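Endo-1,3-beta-glucanase, family GH16 (Zobellia galactanivorans, PDB 5FUI) is a marine bacterial laminarinase whose C-terminal family 6 carbohydrate-binding module, the part described here, binds the algal storage glucan laminarin. Local coordinates at residues A[9-17]-A[124-132]. Numbering follows the deposited sequence. Where two conformers were deposited one is given.
Sequences NTLKIEAES and NINWIRITK. With MG (magnesium ion), chain E.
Leu11 pairs with Ile130 and Ile13 with Ile128, each an antiparallel hydrogen-bonded pair joined by two backbone bonds, the shortest from Ile13 N to Ile128 O (2.7 Å). At the Glu14 end of the ladder the two segments share a magnesium ion. Asn126 O accepts from Ala15 N at 2.9 Å, the donor lying above the carbonyl plane. The same oxygen binds the metal at 2.4 Å. Asn126 OD1, Glu14 OE1, Glu16 OE1, a water and Glu34 O complete the shell; the water also donates to Glu16 OE2, while Glu31 takes Asn126 ND2. With CG anti to its backbone N (chi1 -180°), Asn126 chelates through main chain and side chain together. On the same face of the sheet as Glu14, extended Lys12 lays CE over the Trp127 five-membered ring, 3.4 Å from its centroid, and NZ makes a cation-pi contact. A serine at Trp127 would probably leave the Lys12 ammonium without its aromatic partner. Toward the chain ends, Lys132 N donates to Asn9 O at 3.3 Å. Strand 10-14 edges a four-stranded sheet of this beta-sandwich; strand 124-131 separates it from 56-66, and Ile13 and Ile130 pack inward on Ile50 of strand 44-52.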
loop_
_atom_site.group_PDB
_atom_site.type_symbol
_atom_site.label_atom_id
_atom_site.label_comp_id
_atom_site.label_asym_id
_atom_site.label_seq_id
_atom_site.Cartn_x
_atom_site.Cartn_y
_atom_site.Cartn_z
ATOM N N ASN A 9 -14.534 -3.578 12.016
ATOM C CA ASN A 9 -14.572 -4.323 10.711
ATOM C C ASN A 9 -13.328 -4.050 9.810
ATOM O O ASN A 9 -12.761 -2.956 9.897
ATOM C CB ASN A 9 -15.845 -4.014 9.940
ATOM C CG ASN A 9 -16.945 -5.002 10.253
ATOM O OD1 ASN A 9 -16.811 -6.218 9.968
ATOM N ND2 ASN A 9 -18.043 -4.509 10.857
ATOM N N THR A 10 -12.978 -5.045 8.980
ATOM C CA THR A 10 -11.759 -4.987 8.196
ATOM C C THR A 10 -12.036 -5.168 6.676
ATOM O O THR A 10 -12.920 -5.949 6.276
ATOM C CB THR A 10 -10.713 -6.023 8.692
ATOM O OG1 THR A 10 -10.361 -5.770 10.071
ATOM C CG2 THR A 10 -9.483 -6.012 7.843
ATOM N N LEU A 11 -11.273 -4.436 5.850
ATOM C CA LEU A 11 -11.297 -4.524 4.400
ATOM C C LEU A 11 -9.868 -4.898 3.970
ATOM O O LEU A 11 -8.926 -4.122 4.325
ATOM C CB LEU A 11 -11.724 -3.216 3.774
ATOM C CG LEU A 11 -11.571 -3.196 2.248
ATOM C CD1 LEU A 11 -12.659 -4.090 1.569
ATOM C CD2 LEU A 11 -11.621 -1.772 1.673
ATOM N N LYS A 12 -9.675 -6.056 3.301
ATOM C CA LYS A 12 -8.361 -6.410 2.783
ATOM C C LYS A 12 -8.324 -6.196 1.290
ATOM O O LYS A 12 -9.212 -6.707 0.538
ATOM C CB LYS A 12 -7.980 -7.844 3.197
ATOM C CG LYS A 12 -6.582 -8.296 2.848
ATOM C CD LYS A 12 -6.427 -9.645 3.558
ATOM C CE LYS A 12 -5.074 -10.213 3.346
ATOM N NZ LYS A 12 -5.031 -11.686 3.475
ATOM N N ILE A 13 -7.373 -5.366 0.829
ATOM C CA ILE A 13 -7.186 -5.046 -0.611
ATOM C C ILE A 13 -5.924 -5.751 -1.062
ATOM O O ILE A 13 -4.818 -5.433 -0.589
ATOM C CB ILE A 13 -6.996 -3.545 -0.866
ATOM C CG1 ILE A 13 -8.201 -2.780 -0.331
ATOM C CG2 ILE A 13 -6.762 -3.188 -2.341
ATOM C CD1 ILE A 13 -7.853 -1.306 -0.047
ATOM N N GLU A 14 -6.035 -6.722 -1.997
ATOM C CA GLU A 14 -4.833 -7.398 -2.481
ATOM C C GLU A 14 -4.071 -6.373 -3.309
ATOM O O GLU A 14 -4.668 -5.657 -4.106
ATOM C CB GLU A 14 -5.132 -8.680 -3.319
ATOM C CG GLU A 14 -5.767 -9.756 -2.445
ATOM C CD GLU A 14 -4.749 -10.251 -1.322
ATOM O OE1 GLU A 14 -3.471 -10.136 -1.477
ATOM O OE2 GLU A 14 -5.210 -10.783 -0.308
ATOM N N ALA A 15 -2.782 -6.212 -3.068
ATOM C CA ALA A 15 -2.051 -5.087 -3.696
ATOM C C ALA A 15 -2.035 -5.235 -5.238
ATOM O O ALA A 15 -1.829 -4.243 -5.957
ATOM C CB ALA A 15 -0.615 -4.987 -3.131
ATOM N N GLU A 16 -2.086 -6.514 -5.723
ATOM C CA GLU A 16 -2.027 -6.790 -7.168
ATOM C C GLU A 16 -3.367 -6.434 -7.856
ATOM O O GLU A 16 -3.481 -6.599 -9.042
ATOM C CB GLU A 16 -1.568 -8.234 -7.402
ATOM C CG GLU A 16 -2.616 -9.300 -7.093
ATOM C CD GLU A 16 -2.592 -9.779 -5.646
ATOM O OE1 GLU A 16 -2.067 -9.073 -4.729
ATOM O OE2 GLU A 16 -3.050 -10.916 -5.379
ATOM N N SER A 17 -4.373 -6.008 -7.100
ATOM C CA SER A 17 -5.734 -5.733 -7.609
ATOM C C SER A 17 -5.910 -4.329 -8.109
ATOM O O SER A 17 -7.043 -3.889 -8.371
ATOM C CB SER A 17 -6.781 -6.084 -6.539
ATOM O OG SER A 17 -6.841 -5.068 -5.531
ATOM N N ASN A 124 8.516 -4.343 -1.796
ATOM C CA ASN A 124 7.398 -5.166 -2.368
ATOM C C ASN A 124 6.166 -4.986 -1.507
ATOM O O ASN A 124 6.317 -4.683 -0.263
ATOM C CB ASN A 124 7.742 -6.636 -2.366
ATOM C CG ASN A 124 8.865 -7.028 -3.342
ATOM O OD1 ASN A 124 9.497 -8.108 -3.132
ATOM N ND2 ASN A 124 9.159 -6.220 -4.309
ATOM N N ILE A 125 4.962 -5.205 -2.042
ATOM C CA ILE A 125 3.776 -5.192 -1.196
ATOM C C ILE A 125 2.782 -6.283 -1.623
ATOM O O ILE A 125 2.531 -6.471 -2.813
ATOM C CB ILE A 125 3.137 -3.767 -1.207
ATOM C CG1 ILE A 125 1.874 -3.800 -0.359
ATOM C CG2 ILE A 125 2.832 -3.301 -2.697
ATOM C CD1 ILE A 125 1.387 -2.393 0.015
ATOM N N ASN A 126 2.236 -6.956 -0.620
ATOM C CA ASN A 126 1.347 -8.090 -0.802
ATOM C C ASN A 126 -0.148 -7.630 -0.725
ATOM O O ASN A 126 -0.966 -7.943 -1.634
ATOM C CB ASN A 126 1.644 -9.189 0.260
ATOM C CG ASN A 126 0.764 -10.418 0.148
ATOM O OD1 ASN A 126 0.046 -10.608 -0.806
ATOM N ND2 ASN A 126 0.848 -11.296 1.169
ATOM N N TRP A 127 -0.469 -6.844 0.312
ATOM C CA TRP A 127 -1.844 -6.394 0.501
ATOM C C TRP A 127 -1.826 -5.190 1.437
ATOM O O TRP A 127 -0.832 -4.840 2.045
ATOM C CB TRP A 127 -2.787 -7.530 1.077
ATOM C CG TRP A 127 -2.282 -8.327 2.221
ATOM C CD1 TRP A 127 -1.878 -9.671 2.191
ATOM C CD2 TRP A 127 -2.141 -7.883 3.607
ATOM N NE1 TRP A 127 -1.484 -10.074 3.484
ATOM C CE2 TRP A 127 -1.643 -9.050 4.368
ATOM C CE3 TRP A 127 -2.396 -6.662 4.311
ATOM C CZ2 TRP A 127 -1.454 -9.014 5.740
ATOM C CZ3 TRP A 127 -2.123 -6.652 5.701
ATOM C CH2 TRP A 127 -1.649 -7.777 6.377
ATOM N N ILE A 128 -3.013 -4.575 1.479
ATOM C CA ILE A 128 -3.368 -3.465 2.328
ATOM C C ILE A 128 -4.593 -3.910 3.172
ATOM O O ILE A 128 -5.502 -4.587 2.638
ATOM C CB ILE A 128 -3.747 -2.184 1.517
ATOM C CG1 ILE A 128 -2.630 -1.800 0.521
ATOM C CG2 ILE A 128 -4.079 -1.030 2.479
ATOM C CD1 ILE A 128 -2.995 -2.099 -0.918
ATOM N N ARG A 129 -4.636 -3.561 4.467
ATOM C CA ARG A 129 -5.818 -3.900 5.301
ATOM C C ARG A 129 -6.217 -2.666 6.050
ATOM O O ARG A 129 -5.430 -2.064 6.764
ATOM C CB ARG A 129 -5.441 -5.103 6.216
ATOM C CG ARG A 129 -6.573 -5.606 7.097
ATOM C CD ARG A 129 -6.303 -7.026 7.623
ATOM N NE ARG A 129 -5.127 -7.062 8.452
ATOM C CZ ARG A 129 -4.289 -8.117 8.627
ATOM N NH1 ARG A 129 -4.572 -9.293 8.009
ATOM N NH2 ARG A 129 -3.194 -7.915 9.448
ATOM N N ILE A 130 -7.518 -2.381 5.964
ATOM C CA ILE A 130 -8.094 -1.195 6.569
ATOM C C ILE A 130 -9.048 -1.612 7.708
ATOM O O ILE A 130 -9.955 -2.430 7.426
ATOM C CB ILE A 130 -8.823 -0.302 5.541
ATOM C CG1 ILE A 130 -7.797 0.163 4.466
ATOM C CG2 ILE A 130 -9.522 0.890 6.244
ATOM C CD1 ILE A 130 -8.430 0.773 3.174
ATOM N N THR A 131 -8.860 -1.090 8.922
ATOM C CA THR A 131 -9.670 -1.490 10.096
ATOM C C THR A 131 -10.192 -0.249 10.820
ATOM O O THR A 131 -9.482 0.682 11.075
ATOM C CB THR A 131 -8.804 -2.312 11.095
ATOM O OG1 THR A 131 -8.313 -3.451 10.387
ATOM C CG2 THR A 131 -9.658 -2.790 12.266
ATOM N N LYS A 132 -11.494 -0.240 11.168
ATOM C CA LYS A 132 -11.891 0.864 12.076
ATOM C C LYS A 132 -12.174 0.406 13.460
ATOM O O LYS A 132 -12.827 -0.605 13.556
ATOM C CB LYS A 132 -12.964 1.750 11.498
ATOM C CG LYS A 132 -13.303 2.935 12.431
ATOM C CD LYS A 132 -13.537 4.131 11.561
ATOM C CE LYS A 132 -13.998 5.327 12.356
ATOM N NZ LYS A 132 -15.347 5.021 12.943
HETATM MG MG MG E . -1.249 -10.053 -2.701
HETATM O O HOH W 1 -2.381 -12.089 -2.903
#